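Local coordinates for protein taurocyamine kinase (Schistosoma mansoni, PDB 4WOD) that catalyses the reversible, magnesium-dependent transfer of phosphate from ATP to taurocyamine, yielding N-phosphotaurocyamine and ADP, at residues V122-T127 with D245-L250; N147-A152 with V217-E222; Y165-M170 with F183-D188; G206-I209 with N214-V217; F256-N259 with G263-T266. The protein carries 4 engineered substitutions. One frame throughout, in Å; residues are numbered along the deposited sequence.

Contact 1: residues V122-T127 with D245-L250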
# COMPACT_ATOMS: atom_id res chain seq x y z
N VAL A 122 4.77 15.78 21.06
CA VAL A 122 6.06 15.80 20.37
C VAL A 122 7.14 15.14 21.25
O VAL A 122 7.26 15.41 22.45
CB VAL A 122 6.50 17.23 19.95
CG1 VAL A 122 7.73 17.17 19.05
CG2 VAL A 122 5.38 17.94 19.21
N ARG A 123 7.91 14.26 20.63
CA ARG A 123 8.90 13.45 21.32
C ARG A 123 10.27 13.63 20.69
O ARG A 123 10.39 13.73 19.47
CB ARG A 123 8.49 11.97 21.27
CG ARG A 123 9.53 11.00 21.84
CD ARG A 123 9.62 9.73 20.99
NE ARG A 123 10.56 9.88 19.88
CZ ARG A 123 10.55 9.14 18.78
NH1 ARG A 123 9.64 8.19 18.62
NH2 ARG A 123 11.45 9.36 17.83
N LEU A 124 11.31 13.68 21.53
CA LEU A 124 12.68 13.54 21.08
C LEU A 124 13.49 12.68 22.06
O LEU A 124 13.02 12.36 23.16
CB LEU A 124 13.36 14.90 20.89
CG LEU A 124 13.39 15.94 22.02
CD1 LEU A 124 14.37 15.60 23.15
CD2 LEU A 124 13.69 17.31 21.41
N GLY A 125 14.70 12.35 21.64
CA GLY A 125 15.60 11.52 22.43
C GLY A 125 17.01 12.08 22.36
O GLY A 125 17.34 12.84 21.43
N ARG A 126 17.85 11.74 23.35
CA ARG A 126 19.25 12.12 23.33
C ARG A 126 20.12 11.03 23.94
O ARG A 126 19.71 10.32 24.86
CB ARG A 126 19.50 13.42 24.09
CG ARG A 126 18.84 14.67 23.49
CD ARG A 126 19.48 15.05 22.17
NE ARG A 126 19.08 16.39 21.71
CZ ARG A 126 18.13 16.61 20.81
NH1 ARG A 126 17.46 15.58 20.28
NH2 ARG A 126 17.83 17.86 20.44
N THR A 127 21.33 10.93 23.41
CA THR A 127 22.40 10.12 23.96
C THR A 127 23.37 11.03 24.68
O THR A 127 23.83 12.02 24.11
CB THR A 127 23.16 9.38 22.87
OG1 THR A 127 22.27 8.52 22.16
CG2 THR A 127 24.35 8.60 23.48
N ASP A 245 12.10 24.35 24.33
CA ASP A 245 12.70 25.12 25.44
C ASP A 245 13.46 24.22 26.40
O ASP A 245 14.59 24.53 26.78
CB ASP A 245 11.64 25.89 26.22
CG ASP A 245 11.20 27.17 25.52
OD1 ASP A 245 11.90 27.60 24.57
OD2 ASP A 245 10.17 27.75 25.94
N ALA A 246 12.85 23.09 26.76
CA ALA A 246 13.43 22.18 27.75
C ALA A 246 14.74 21.56 27.28
O ALA A 246 15.71 21.50 28.05
CB ALA A 246 12.44 21.08 28.11
N ILE A 247 14.77 21.10 26.03
CA ILE A 247 15.97 20.39 25.58
C ILE A 247 17.13 21.38 25.40
O ILE A 247 18.29 21.06 25.66
CB ILE A 247 15.70 19.59 24.28
CG1 ILE A 247 16.78 18.51 24.08
CG2 ILE A 247 15.57 20.49 23.07
CD1 ILE A 247 16.87 17.52 25.26
N GLN A 248 16.81 22.60 25.00
CA GLN A 248 17.82 23.64 24.93
C GLN A 248 18.38 23.93 26.32
O GLN A 248 19.60 24.03 26.49
CB GLN A 248 17.22 24.90 24.27
CG GLN A 248 16.81 24.65 22.81
CD GLN A 248 16.25 25.88 22.10
OE1 GLN A 248 15.83 26.85 22.74
NE2 GLN A 248 16.26 25.85 20.78
N GLU A 249 17.51 24.01 27.32
CA GLU A 249 17.97 24.20 28.70
C GLU A 249 18.84 23.01 29.15
O GLU A 249 19.92 23.20 29.70
CB GLU A 249 16.79 24.41 29.64
CG GLU A 249 16.00 25.70 29.35
CD GLU A 249 15.11 26.17 30.51
OE1 GLU A 249 14.77 25.36 31.40
OE2 GLU A 249 14.74 27.37 30.53
N LEU A 250 18.37 21.79 28.90
CA LEU A 250 19.10 20.59 29.33
C LEU A 250 20.49 20.52 28.68
O LEU A 250 21.45 20.09 29.32
CB LEU A 250 18.29 19.32 29.00
CG LEU A 250 17.09 19.07 29.92
CD1 LEU A 250 16.26 17.84 29.51
CD2 LEU A 250 17.50 18.97 31.38
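L124 of strand 117-126 and I247 of helix 236-251 mark the nearest approach of the two backbones, with L124 CA and I247 CA 8.8 Å apart. This is helix-on-sheet packing within the phosphagen kinase catalytic domain, where the helix lies against one face of the large antiparallel sheet. Strand alternation turns L124 and R126 to that face, while G125 between them hydrogen-bonds through its N to T275 OG1. I247 sits between the two strand side chains. With its CG1 anti to the backbone N (chi1 -162°), it extends CD1 to 3.8 Å from L124 CD1 and to 3.9 Å from R126 CG. Its other branch, CG2, is 4.0 Å from L124 CD2, so both leucine methyls are engaged. Nearer its root, I247 CG1 lies over one face of the R126 guanidinium, 3.8 Å from R126 NH2. The R126 chain is bent at chi2 (-69°), which brings the guanidinium back toward its own strand; F264 adds a cation-pi contact. The charged group is thus buried among apolar neighbours but keeps a polar partner in the strand itself: R126 NH1 donates to G125 O at 3.0 Å, nearly in the guanidinium plane.

Contact 2: residues N147-A152 with V217-E222. With ARG (arginine), chain B.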
# COMPACT_ATOMS: atom_id res chain seq x y z
N ASN A 147 21.93 9.63 37.57
CA ASN A 147 22.19 10.73 38.50
C ASN A 147 22.52 12.02 37.76
O ASN A 147 21.99 13.09 38.09
CB ASN A 147 23.35 10.39 39.45
CG ASN A 147 23.01 9.29 40.45
OD1 ASN A 147 21.85 9.01 40.73
ND2 ASN A 147 24.04 8.64 40.97
N LYS A 148 23.40 11.91 36.77
CA LYS A 148 23.77 13.04 35.92
C LYS A 148 22.52 13.65 35.29
O LYS A 148 22.33 14.88 35.29
CB LYS A 148 24.74 12.57 34.83
CG LYS A 148 25.50 13.67 34.10
CD LYS A 148 26.28 13.06 32.91
CE LYS A 148 27.50 13.88 32.57
NZ LYS A 148 28.63 13.60 33.51
N ILE A 149 21.65 12.79 34.77
CA ILE A 149 20.43 13.28 34.12
C ILE A 149 19.40 13.86 35.11
O ILE A 149 18.82 14.93 34.85
CB ILE A 149 19.78 12.17 33.26
CG1 ILE A 149 20.70 11.83 32.09
CG2 ILE A 149 18.45 12.66 32.71
CD1 ILE A 149 20.34 10.56 31.31
N SER A 150 19.15 13.17 36.22
CA SER A 150 18.15 13.69 37.17
C SER A 150 18.62 15.02 37.76
O SER A 150 17.80 15.88 38.08
CB SER A 150 17.85 12.71 38.29
OG SER A 150 19.02 12.44 39.05
N THR A 151 19.93 15.19 37.87
CA THR A 151 20.47 16.45 38.39
C THR A 151 20.19 17.60 37.42
O THR A 151 19.80 18.69 37.84
CB THR A 151 21.98 16.35 38.66
OG1 THR A 151 22.23 15.39 39.68
CG2 THR A 151 22.53 17.71 39.11
N ALA A 152 20.40 17.34 36.13
CA ALA A 152 20.07 18.29 35.07
C ALA A 152 18.57 18.61 35.06
O ALA A 152 18.18 19.76 34.85
CB ALA A 152 20.50 17.75 33.70
N VAL A 217 9.62 12.87 31.16
CA VAL A 217 10.96 12.40 30.76
C VAL A 217 11.25 10.97 31.19
O VAL A 217 11.09 10.64 32.36
CB VAL A 217 12.09 13.30 31.31
CG1 VAL A 217 13.44 12.77 30.84
CG2 VAL A 217 11.92 14.74 30.85
N TRP A 218 11.68 10.13 30.24
CA TRP A 218 12.10 8.76 30.54
C TRP A 218 13.63 8.69 30.58
O TRP A 218 14.32 9.10 29.62
CB TRP A 218 11.56 7.79 29.48
CG TRP A 218 10.08 7.54 29.60
CD1 TRP A 218 9.24 8.02 30.57
CD2 TRP A 218 9.27 6.74 28.72
NE1 TRP A 218 7.97 7.56 30.35
CE2 TRP A 218 7.95 6.78 29.22
CE3 TRP A 218 9.53 6.00 27.56
CZ2 TRP A 218 6.89 6.11 28.60
CZ3 TRP A 218 8.48 5.33 26.95
CH2 TRP A 218 7.18 5.39 27.47
N ILE A 219 14.15 8.17 31.69
CA ILE A 219 15.58 8.00 31.84
C ILE A 219 15.96 6.53 31.72
O ILE A 219 15.49 5.69 32.49
CB ILE A 219 16.07 8.54 33.20
CG1 ILE A 219 15.67 10.01 33.36
CG2 ILE A 219 17.58 8.35 33.34
CD1 ILE A 219 16.30 10.67 34.55
N ASN A 220 16.78 6.23 30.71
CA ASN A 220 17.35 4.89 30.47
C ASN A 220 16.32 3.82 30.15
O ASN A 220 16.56 2.62 30.38
CB ASN A 220 18.22 4.48 31.66
CG ASN A 220 19.58 5.14 31.62
OD1 ASN A 220 20.07 5.44 30.53
ND2 ASN A 220 20.19 5.39 32.79
N GLU A 221 15.20 4.24 29.58
CA GLU A 221 14.20 3.28 29.12
C GLU A 221 14.73 2.53 27.89
O GLU A 221 14.49 1.33 27.73
CB GLU A 221 12.88 3.98 28.80
CG GLU A 221 11.80 3.03 28.26
CD GLU A 221 11.75 2.97 26.75
OE1 GLU A 221 12.11 3.97 26.09
OE2 GLU A 221 11.33 1.92 26.21
N GLU A 222 15.46 3.23 27.04
CA GLU A 222 16.02 2.66 25.81
C GLU A 222 17.15 3.58 25.37
O GLU A 222 18.33 3.19 25.34
CB GLU A 222 14.96 2.54 24.71
CG GLU A 222 15.55 2.35 23.33
CD GLU A 222 14.51 2.09 22.25
OE1 GLU A 222 14.61 2.73 21.19
OE2 GLU A 222 13.62 1.23 22.45
N ARG B . 11.91 -0.01 12.73
CA ARG B . 12.35 -0.64 13.94
C ARG B . 12.48 -2.16 13.93
O ARG B . 11.53 -2.86 13.50
CB ARG B . 11.56 -0.18 15.10
CG ARG B . 12.04 1.12 15.63
CD ARG B . 12.61 0.84 16.97
NE ARG B . 13.09 2.05 17.57
CZ ARG B . 12.80 2.41 18.79
NH1 ARG B . 13.28 3.52 19.28
NH2 ARG B . 12.02 1.66 19.51
OXT ARG B . 13.59 -2.49 14.36
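The carbonyl oxygen N147 O, on the helical turn that presses I149 against I219, is gripped from opposite faces of its plane by two groups of T151. The backbone T151 N reaches N147 O at 2.9 Å in the regular helical bond, and the hydroxyl T151 OG1 adds a second at 2.8 Å. Toward the sheet, helix 139-154 offers I149, and strand 215-219 answers with I219; the two side chains lie alongside each other, running opposite ways. In I149 the CG1 torsion (chi1 -67°) leaves CG2 anti to the backbone N, and this branch meets the I219 terminal methyl: I149 CG2 is 3.5 Å from I219 CD1, a tight carbon contact. I149 CD1 lies 4.1 Å from I219 CG2. The helix backbone also borders the contact, with S150 N 4.1 Å from I219 CD1. Beyond the strand, the chain leads to E222, whose extended side chain meets the bound arginine. Its OE1 is modelled 2.5 Å from ligand NH1, a very short hydrogen bond whose exact length is doubtful, and its OE2 has a weak bond to ligand NH2. The chemistry is therefore divided: closely packed methyls join helix to sheet, whereas a carboxylate just past the strand end recognises the substrate-site guanidinium.

Contact 3: residues Y165-M170 with F183-D188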
# COMPACT_ATOMS: atom_id res chain seq x y z
N TYR A 165 10.71 10.29 39.60
CA TYR A 165 10.36 9.00 40.18
C TYR A 165 11.31 7.91 39.72
O TYR A 165 11.15 7.38 38.62
CB TYR A 165 8.93 8.60 39.78
CG TYR A 165 7.87 9.63 40.11
CD1 TYR A 165 7.12 9.53 41.28
CD2 TYR A 165 7.63 10.70 39.27
CE1 TYR A 165 6.15 10.46 41.59
CE2 TYR A 165 6.66 11.64 39.57
CZ TYR A 165 5.92 11.52 40.74
OH TYR A 165 4.96 12.45 41.05
N PRO A 166 12.30 7.55 40.56
CA PRO A 166 13.14 6.41 40.18
C PRO A 166 12.34 5.11 40.23
O PRO A 166 11.55 4.92 41.16
CB PRO A 166 14.26 6.42 41.24
CG PRO A 166 13.67 7.18 42.41
CD PRO A 166 12.75 8.19 41.81
N LEU A 167 12.52 4.26 39.22
CA LEU A 167 11.82 2.97 39.16
C LEU A 167 12.12 2.12 40.37
O LEU A 167 11.22 1.48 40.94
CB LEU A 167 12.20 2.20 37.89
CG LEU A 167 11.24 2.31 36.71
CD1 LEU A 167 10.94 3.76 36.38
CD2 LEU A 167 11.77 1.57 35.49
N THR A 168 13.39 2.09 40.74
CA THR A 168 13.84 1.31 41.88
C THR A 168 13.17 1.85 43.14
O THR A 168 13.21 3.04 43.42
CB THR A 168 15.37 1.35 42.02
OG1 THR A 168 15.97 0.94 40.78
CG2 THR A 168 15.82 0.41 43.09
N GLY A 169 12.53 0.96 43.89
CA GLY A 169 11.83 1.36 45.09
C GLY A 169 10.41 1.89 44.93
O GLY A 169 9.65 1.96 45.90
N MET A 170 10.05 2.28 43.71
CA MET A 170 8.68 2.68 43.39
C MET A 170 7.68 1.62 43.90
O MET A 170 7.86 0.43 43.65
CB MET A 170 8.52 2.88 41.88
CG MET A 170 7.21 3.51 41.44
SD MET A 170 7.06 3.62 39.63
CE MET A 170 8.34 4.80 39.23
N PHE A 183 2.34 7.36 32.06
CA PHE A 183 3.60 8.04 32.31
C PHE A 183 4.75 7.06 32.49
O PHE A 183 5.92 7.43 32.39
CB PHE A 183 3.49 8.93 33.55
CG PHE A 183 2.51 10.06 33.38
CD1 PHE A 183 2.24 10.57 32.12
CD2 PHE A 183 1.86 10.60 34.48
CE1 PHE A 183 1.34 11.61 31.96
CE2 PHE A 183 0.96 11.65 34.33
CZ PHE A 183 0.70 12.15 33.07
N LEU A 184 4.43 5.80 32.75
CA LEU A 184 5.47 4.85 33.13
C LEU A 184 5.72 3.82 32.05
O LEU A 184 4.79 3.31 31.42
CB LEU A 184 5.11 4.16 34.44
CG LEU A 184 6.20 3.27 35.03
CD1 LEU A 184 7.50 4.05 35.18
CD2 LEU A 184 5.76 2.70 36.37
N PHE A 185 6.99 3.50 31.84
CA PHE A 185 7.35 2.47 30.89
C PHE A 185 7.58 1.17 31.60
O PHE A 185 7.87 1.15 32.80
CB PHE A 185 8.59 2.87 30.09
CG PHE A 185 9.81 3.18 30.92
CD1 PHE A 185 10.71 2.19 31.27
CD2 PHE A 185 10.10 4.49 31.29
CE1 PHE A 185 11.86 2.48 31.97
CE2 PHE A 185 11.24 4.78 32.02
CZ PHE A 185 12.12 3.78 32.35
N ARG A 186 7.43 0.07 30.87
CA ARG A 186 7.56 -1.26 31.45
C ARG A 186 8.57 -2.09 30.67
O ARG A 186 8.96 -1.71 29.57
CB ARG A 186 6.20 -1.98 31.47
CG ARG A 186 5.17 -1.34 32.40
CD ARG A 186 3.83 -2.07 32.31
NE ARG A 186 3.41 -2.31 30.93
CZ ARG A 186 2.46 -3.16 30.57
NH1 ARG A 186 1.80 -3.85 31.49
NH2 ARG A 186 2.15 -3.31 29.29
N ASN A 187 9.00 -3.19 31.26
CA ASN A 187 9.89 -4.12 30.59
C ASN A 187 9.11 -5.17 29.83
O ASN A 187 9.17 -6.36 30.14
CB ASN A 187 10.84 -4.79 31.59
CG ASN A 187 10.11 -5.37 32.80
OD1 ASN A 187 9.17 -4.78 33.32
ND2 ASN A 187 10.56 -6.54 33.26
N ASP A 188 8.37 -4.74 28.81
CA ASP A 188 7.48 -5.66 28.10
C ASP A 188 7.74 -5.78 26.58
O ASP A 188 6.92 -6.36 25.87
CB ASP A 188 6.03 -5.25 28.35
CG ASP A 188 5.68 -3.88 27.78
OD1 ASP A 188 6.61 -3.13 27.38
OD2 ASP A 188 4.48 -3.55 27.74
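L167 starts the type II beta turn L167-M170 that follows the outermost strand 162-166, and its side chain packs onto the irregular segment 183-188 beside the catalytic-domain sheet. Its CB is directed toward that segment, and the first torsion (chi1 -98°) is rotated well away from a staggered value. From CG the two methyls divide their main contacts. L167 CD1 comes 3.7 Å from L184 CD1 and, more loosely, 4.2 Å from F185 CZ. L167 CD2 takes the aromatic partner, at 3.6 Å from F185 CE1 and 3.9 Å from F185 CZ, so that one leucine fork spans both residues. The F185 ring is brought up by a first torsion of 57°, which places CG between the backbone N and carbonyl carbon; the same ring also meets W218 with planes strongly inclined. Across the turn, the backbone bond from M170 N to L167 O (3.1 Å) closes the loop and puts M170 next to L167. The side chain of M170 runs extended to its sulfur, reaching the other methyl of L184. L184 is consequently shared: its CD1 serves L167, and its CD2 serves the methionine. R186 and D188 of the same irregular segment form their own salt bridge, separate from this apolar cluster, and F183 O accepts a hydrogen bond from W218 NE1. M170 and L184 meet tip to tip, with M170 SD 3.6 Å from L184 CD2.

Contact 4: residues G206-I209 with N214-V217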
# COMPACT_ATOMS: atom_id res chain seq x y z
N GLY A 206 14.24 5.78 35.49
CA GLY A 206 13.18 6.52 36.13
C GLY A 206 12.40 7.40 35.19
O GLY A 206 12.66 7.44 33.97
N ILE A 207 11.40 8.09 35.74
CA ILE A 207 10.62 9.04 34.96
C ILE A 207 10.50 10.37 35.67
O ILE A 207 10.54 10.43 36.91
CB ILE A 207 9.19 8.51 34.64
CG1 ILE A 207 8.36 8.40 35.91
CG2 ILE A 207 9.24 7.17 33.96
CD1 ILE A 207 6.89 8.16 35.63
N PHE A 208 10.33 11.43 34.90
CA PHE A 208 10.16 12.77 35.45
C PHE A 208 8.90 13.40 34.85
O PHE A 208 8.69 13.32 33.63
CB PHE A 208 11.39 13.64 35.16
CG PHE A 208 11.26 15.07 35.65
CD1 PHE A 208 11.74 15.43 36.90
CD2 PHE A 208 10.64 16.04 34.86
CE1 PHE A 208 11.61 16.73 37.37
CE2 PHE A 208 10.52 17.35 35.32
CZ PHE A 208 11.00 17.70 36.57
N ILE A 209 8.08 14.01 35.71
CA ILE A 209 6.84 14.66 35.29
C ILE A 209 6.75 16.05 35.91
O ILE A 209 7.05 16.21 37.10
CB ILE A 209 5.59 13.86 35.71
CG1 ILE A 209 5.86 12.36 35.74
CG2 ILE A 209 4.37 14.20 34.81
CD1 ILE A 209 4.69 11.56 36.21
N ASN A 214 2.22 17.95 31.46
CA ASN A 214 2.30 18.10 30.01
C ASN A 214 3.75 17.98 29.51
O ASN A 214 4.05 18.30 28.35
CB ASN A 214 1.69 19.44 29.57
CG ASN A 214 2.40 20.63 30.20
OD1 ASN A 214 3.49 20.49 30.74
ND2 ASN A 214 1.78 21.81 30.10
N PHE A 215 4.64 17.53 30.40
CA PHE A 215 6.07 17.36 30.14
C PHE A 215 6.53 16.12 30.88
O PHE A 215 6.32 16.00 32.08
CB PHE A 215 6.87 18.58 30.59
CG PHE A 215 8.36 18.47 30.35
CD1 PHE A 215 8.90 18.70 29.09
CD2 PHE A 215 9.23 18.16 31.40
CE1 PHE A 215 10.27 18.60 28.87
CE2 PHE A 215 10.60 18.07 31.19
CZ PHE A 215 11.13 18.29 29.92
N LEU A 216 7.15 15.20 30.16
CA LEU A 216 7.43 13.88 30.71
C LEU A 216 8.81 13.41 30.24
O LEU A 216 9.14 13.57 29.05
CB LEU A 216 6.35 12.89 30.28
CG LEU A 216 6.60 11.40 30.48
CD1 LEU A 216 6.45 11.00 31.94
CD2 LEU A 216 5.68 10.56 29.60
N VAL A 217 9.62 12.87 31.16
CA VAL A 217 10.96 12.40 30.76
C VAL A 217 11.25 10.97 31.19
O VAL A 217 11.09 10.64 32.36
CB VAL A 217 12.09 13.30 31.31
CG1 VAL A 217 13.44 12.77 30.84
CG2 VAL A 217 11.92 14.74 30.85
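F208 and V217 form the apolar centre of this antiparallel hairpin, facing each other on one side of the sheet with F208 CB 3.9 Å from V217 CB. The F208 ring, carried outward by CG anti to the backbone N (chi1 177°), crosses the F215 ring obliquely. Their CE2 atoms are 4.2 Å apart, the F208 atom lying at the edge of the F215 ring and near its plane. L153 of helix 139-154 covers both F208 and V217. On the other side of the sheet I209 and L216 form the next, non-hydrogen-bonded pair. Their side chains run alongside each other in the same direction, and I209 CG1 is 4.1 Å from L216 CD1. Between these two layers runs the polar edge of the strands. F208 and V217 are a hydrogen-bonded pair, F208 N donating to V217 O at 2.8 Å and V217 N to F208 O at 2.7 Å. Three CA-H...O contacts supplement them; the shortest brings I207 CA to 3.1 Å from V217 O. Strands 206-210 and 215-219 are inner strands of the sheet and these residues are buried: the backbone bonds satisfy the peptide groups of F208 and V217 and set the register, and the apolar groups on both faces probably shield them from water.

Contact 5: residues F256-N259 with G263-T266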
# COMPACT_ATOMS: atom_id res chain seq x y z
N PHE A 256 25.33 16.11 24.58
CA PHE A 256 24.64 15.09 23.78
C PHE A 256 25.46 14.71 22.55
O PHE A 256 26.11 15.56 21.93
CB PHE A 256 23.26 15.57 23.35
CG PHE A 256 22.34 15.92 24.49
CD1 PHE A 256 22.19 15.07 25.58
CD2 PHE A 256 21.60 17.10 24.46
CE1 PHE A 256 21.34 15.39 26.62
CE2 PHE A 256 20.75 17.42 25.49
CZ PHE A 256 20.62 16.56 26.58
N ALA A 257 25.42 13.43 22.21
CA ALA A 257 26.17 12.90 21.07
C ALA A 257 25.52 13.28 19.75
O ALA A 257 24.35 12.96 19.51
CB ALA A 257 26.29 11.38 21.18
N PHE A 258 26.28 13.96 18.89
CA PHE A 258 25.80 14.41 17.60
C PHE A 258 26.94 14.39 16.60
O PHE A 258 28.04 14.81 16.93
CB PHE A 258 25.20 15.83 17.73
CG PHE A 258 24.70 16.44 16.43
CD1 PHE A 258 23.32 16.59 16.20
CD2 PHE A 258 25.58 16.93 15.47
CE1 PHE A 258 22.85 17.17 15.01
CE2 PHE A 258 25.11 17.50 14.28
CZ PHE A 258 23.75 17.63 14.05
N ASN A 259 26.71 13.92 15.38
CA ASN A 259 27.69 14.18 14.32
C ASN A 259 26.99 14.58 13.02
O ASN A 259 25.78 14.33 12.84
CB ASN A 259 28.65 12.99 14.11
CG ASN A 259 28.03 11.79 13.38
OD1 ASN A 259 27.33 11.93 12.38
ND2 ASN A 259 28.37 10.58 13.86
N GLY A 263 23.33 13.19 12.64
CA GLY A 263 22.68 14.02 13.64
C GLY A 263 22.82 13.46 15.05
O GLY A 263 23.90 13.00 15.43
N PHE A 264 21.73 13.50 15.83
CA PHE A 264 21.74 12.98 17.20
C PHE A 264 21.72 11.45 17.19
O PHE A 264 20.84 10.81 16.58
CB PHE A 264 20.56 13.50 18.01
CG PHE A 264 20.66 14.96 18.35
CD1 PHE A 264 21.56 15.39 19.31
CD2 PHE A 264 19.86 15.88 17.71
CE1 PHE A 264 21.66 16.73 19.64
CE2 PHE A 264 19.95 17.24 18.02
CZ PHE A 264 20.83 17.65 19.00
N ILE A 265 22.71 10.87 17.84
CA ILE A 265 22.79 9.41 17.96
C ILE A 265 21.67 8.88 18.85
O ILE A 265 21.34 9.48 19.89
CB ILE A 265 24.16 8.98 18.53
CG1 ILE A 265 25.30 9.56 17.69
CG2 ILE A 265 24.25 7.46 18.68
CD1 ILE A 265 25.22 9.26 16.20
N THR A 266 21.07 7.77 18.44
CA THR A 266 20.07 7.09 19.25
C THR A 266 20.35 5.60 19.25
O THR A 266 21.12 5.13 18.42
CB THR A 266 18.63 7.33 18.72
OG1 THR A 266 18.61 7.09 17.30
CG2 THR A 266 18.22 8.78 19.03
O HOH W 1 22.04 12.13 20.81
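A short beta hairpin, separate from the large sheet, joins strands 258-259 and 263-264, and its two phenylalanines, F258 and F264, pack together on one side. They form a T-shaped pair: the edge of F258 points at the face of F264, with ring centroids 4.9 Å apart and planes at 79°. F258 CD1 stands over the centre of the F264 ring. Having CG anti to the backbone N (chi1 178°), F258 also lays its own ring across G263, whose CA is 3.8 Å from the ring centroid in a CH-pi contact. G263 adopts a positive phi, which favours glycine. Next to the turn, N259 and G263 are a hydrogen-bonded pair: G263 N donates to N259 O at 2.7 Å, and N259 N to G263 O at 3.0 Å. At the open end, A257 O takes the I265 amide at 3.1 Å, as well as a proton from a water. That water donates to I265 O too, at 2.9 Å, bridging the two strands' ends. The hairpin is tied to the large sheet by T127, which follows strand 117-126 and binds A257 and I265 O. F256 reaches back to I247 and S251 on helix 236-251.

Contacts 1 to 4 are buried in one catalytic domain, while contact 5 is partly exposed. The large sheet unites the first four. Contact 4 lies within the sheet, where backbone hydrogen bonds join two neighbouring strands; contacts 1 and 2 lay helices on one of its faces, where L250 meets A152, and contact 3 packs a loop on the other, around I207 and I209. Contacts 2 and 4 share V217. Contacts 1, 2 and 3 have no hydrogen bond across them; contacts 2 and 3 are apolar, and contact 1 adds a guanidinium face. Contact 5 instead combines strand pairing, a water and a T-shaped aromatic pair. It abuts contact 1 through T127 and R126, but does not touch contacts 2, 3 or 4.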